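Helix-turn-helix domain-containing protein (Shewanella amazonensis SB2B, PDB 3KE2) is of unknown function but, as a winged helix-turn-helix family member, may bind DNA. Local coordinates at residues L23-A26 against H27-D30. Residues are numbered along the deposited sequence; the frame is centred on the assembly and turned at random.
Sequences LYLA and HLMD
The ring of Tyr24 carries Leu28 on one face: Leu28 CG stands 3.9 Å above the ring plane, displaced from the ring centre, and Leu28 CD1 comes to 3.5 Å from Tyr24 CE2. Tyr24 and Leu28 sit one helical turn (i, i+4) apart within one alpha-helix, 14-31, of the winged helix-turn-helix domain. The bond from CA to CB of Tyr24 leads away from residues 27-30, but with CG anti to the backbone N (chi1 -174°) the ring comes back alongside Leu28, which brings its branches from across, CD1 over the CE2 side and CD2 near the hydroxyl end. Beyond the ring, Lys99 and Leu102 of helix 88-102 also touch Tyr24, and Leu28 packs on Leu39 and Leu42 of helix 36-43. Replacing Leu28 by an alanine would probably remove the branches lying over this face of Tyr24 and open a gap against Leu39 and Leu42. One residue on, the same four-residue spacing brings Leu25 and selenomethionine Met29 together, the extended chain of Met29 running back to set its CE 4.0 Å from Leu25 CB; Leu50 of helix 47-55 touches Leu25, and Ile54 touches Met29. Backbone bonds underpin these pairs, with His27 N at 2.9 Å from Leu23 O and Leu28 N at 2.9 Å from Tyr24 O. The straightest runs from Met29 N to Leu25 O, 2.8 Å long with an N-H...O angle of 174°.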
ATOM      1  N   LEU A  23       1.764  -7.097  -1.488  1.00 17.35           N
ATOM      2  CA  LEU A  23       0.979  -7.621  -0.350  1.00 17.23           C
ATOM      3  C   LEU A  23       0.866  -9.125  -0.354  1.00 17.59           C
ATOM      4  O   LEU A  23       0.828  -9.759   0.712  1.00 17.36           O
ATOM      5  CB  LEU A  23      -0.426  -7.018  -0.289  1.00 17.09           C
ATOM      6  CG  LEU A  23      -0.651  -5.742   0.511  1.00 15.59           C
ATOM      7  CD1 LEU A  23       0.445  -4.758   0.360  1.00 15.35           C
ATOM      8  CD2 LEU A  23      -1.996  -5.156   0.064  1.00 16.68           C
ATOM      9  N   TYR A  24       0.805  -9.691  -1.558  1.00 18.03           N
ATOM     10  CA  TYR A  24       0.672 -11.137  -1.724  1.00 18.12           C
ATOM     11  C   TYR A  24       1.956 -11.823  -1.293  1.00 18.00           C
ATOM     12  O   TYR A  24       1.922 -12.843  -0.565  1.00 17.56           O
ATOM     13  CB  TYR A  24       0.323 -11.506  -3.168  1.00 18.17           C
ATOM     14  CG  TYR A  24       0.049 -12.974  -3.340  1.00 19.46           C
ATOM     15  CD1 TYR A  24      -1.115 -13.547  -2.847  1.00 21.45           C
ATOM     16  CD2 TYR A  24       0.936 -13.789  -3.999  1.00 21.16           C
ATOM     17  CE1 TYR A  24      -1.374 -14.921  -2.998  1.00 22.23           C
ATOM     18  CE2 TYR A  24       0.689 -15.148  -4.152  1.00 22.68           C
ATOM     19  CZ  TYR A  24      -0.466 -15.709  -3.648  1.00 22.75           C
ATOM     20  OH  TYR A  24      -0.696 -17.066  -3.823  1.00 25.60           O
ATOM     21  N   LEU A  25       3.090 -11.285  -1.739  1.00 17.78           N
ATOM     22  CA  LEU A  25       4.372 -11.867  -1.342  1.00 17.74           C
ATOM     23  C   LEU A  25       4.503 -11.805   0.184  1.00 17.85           C
ATOM     24  O   LEU A  25       4.812 -12.803   0.847  1.00 17.48           O
ATOM     25  CB  LEU A  25       5.531 -11.158  -2.008  1.00 17.36           C
ATOM     26  CG  LEU A  25       5.715 -11.449  -3.467  1.00 16.94           C
ATOM     27  CD1 LEU A  25       6.944 -10.723  -3.961  1.00 15.94           C
ATOM     28  CD2 LEU A  25       5.868 -12.930  -3.610  1.00 17.78           C
ATOM     29  N   ALA A  26       4.205 -10.638   0.731  1.00 17.84           N
ATOM     30  CA  ALA A  26       4.304 -10.445   2.150  1.00 17.97           C
ATOM     31  C   ALA A  26       3.439 -11.461   2.878  1.00 17.82           C
ATOM     32  O   ALA A  26       3.827 -11.959   3.924  1.00 18.47           O
ATOM     33  CB  ALA A  26       3.893  -9.024   2.513  1.00 18.23           C
ATOM     34  N   HIS A  27       2.261 -11.755   2.343  1.00 17.61           N
ATOM     35  CA  HIS A  27       1.365 -12.748   2.967  1.00 17.76           C
ATOM     36  C   HIS A  27       2.020 -14.129   2.914  1.00 17.45           C
ATOM     37  O   HIS A  27       2.066 -14.822   3.911  1.00 17.56           O
ATOM     38  CB  HIS A  27      -0.015 -12.713   2.282  1.00 17.79           C
ATOM     39  CG  HIS A  27      -0.963 -13.798   2.696  1.00 18.48           C
ATOM     40  ND1 HIS A  27      -1.840 -13.662   3.756  1.00 20.51           N
ATOM     41  CD2 HIS A  27      -1.226 -15.008   2.141  1.00 19.24           C
ATOM     42  CE1 HIS A  27      -2.579 -14.757   3.855  1.00 20.64           C
ATOM     43  NE2 HIS A  27      -2.229 -15.588   2.884  1.00 21.03           N
ATOM     44  N   LEU A  28       2.554 -14.508   1.753  1.00 17.72           N
ATOM     45  CA  LEU A  28       3.215 -15.793   1.611  1.00 17.95           C
ATOM     46  C   LEU A  28       4.371 -15.944   2.608  1.00 18.86           C
ATOM     47  O   LEU A  28       4.457 -16.937   3.324  1.00 18.72           O
ATOM     48  CB  LEU A  28       3.733 -15.956   0.199  1.00 17.69           C
ATOM     49  CG  LEU A  28       2.697 -16.170  -0.900  1.00 16.03           C
ATOM     50  CD1 LEU A  28       3.443 -16.265  -2.212  1.00 13.10           C
ATOM     51  CD2 LEU A  28       1.824 -17.413  -0.660  1.00 10.98           C
HETATM   52  N   MSE A  29       5.220 -14.918   2.670  1.00 19.66           N
HETATM   53  CA  MSE A  29       6.382 -14.886   3.555  1.00 20.32           C
HETATM   54  C   MSE A  29       6.023 -14.944   5.013  1.00 21.13           C
HETATM   55  O   MSE A  29       6.781 -15.449   5.829  1.00 21.77           O
HETATM   56  CB  MSE A  29       7.154 -13.599   3.318  1.00 20.48           C
HETATM   57  CG  MSE A  29       7.745 -13.515   1.965  1.00 19.97           C
HETATM   58 SE   MSE A  29       8.503 -11.791   1.675  0.75 24.34          SE
HETATM   59  CE  MSE A  29       8.963 -12.036  -0.104  1.00  9.93           C
ATOM     60  N   ASP A  30       4.850 -14.453   5.344  1.00 22.12           N
ATOM     61  CA  ASP A  30       4.428 -14.407   6.717  1.00 22.85           C
ATOM     62  C   ASP A  30       3.853 -15.739   7.190  1.00 23.50           C
ATOM     63  O   ASP A  30       3.907 -16.031   8.377  1.00 24.56           O
ATOM     64  CB  ASP A  30       3.371 -13.299   6.877  1.00 23.02           C
ATOM     65  CG  ASP A  30       3.323 -12.704   8.288  1.00 23.72           C
ATOM     66  OD1 ASP A  30       4.398 -12.407   8.862  1.00 23.58           O
ATOM     67  OD2 ASP A  30       2.199 -12.460   8.785  1.00 25.51           O
TER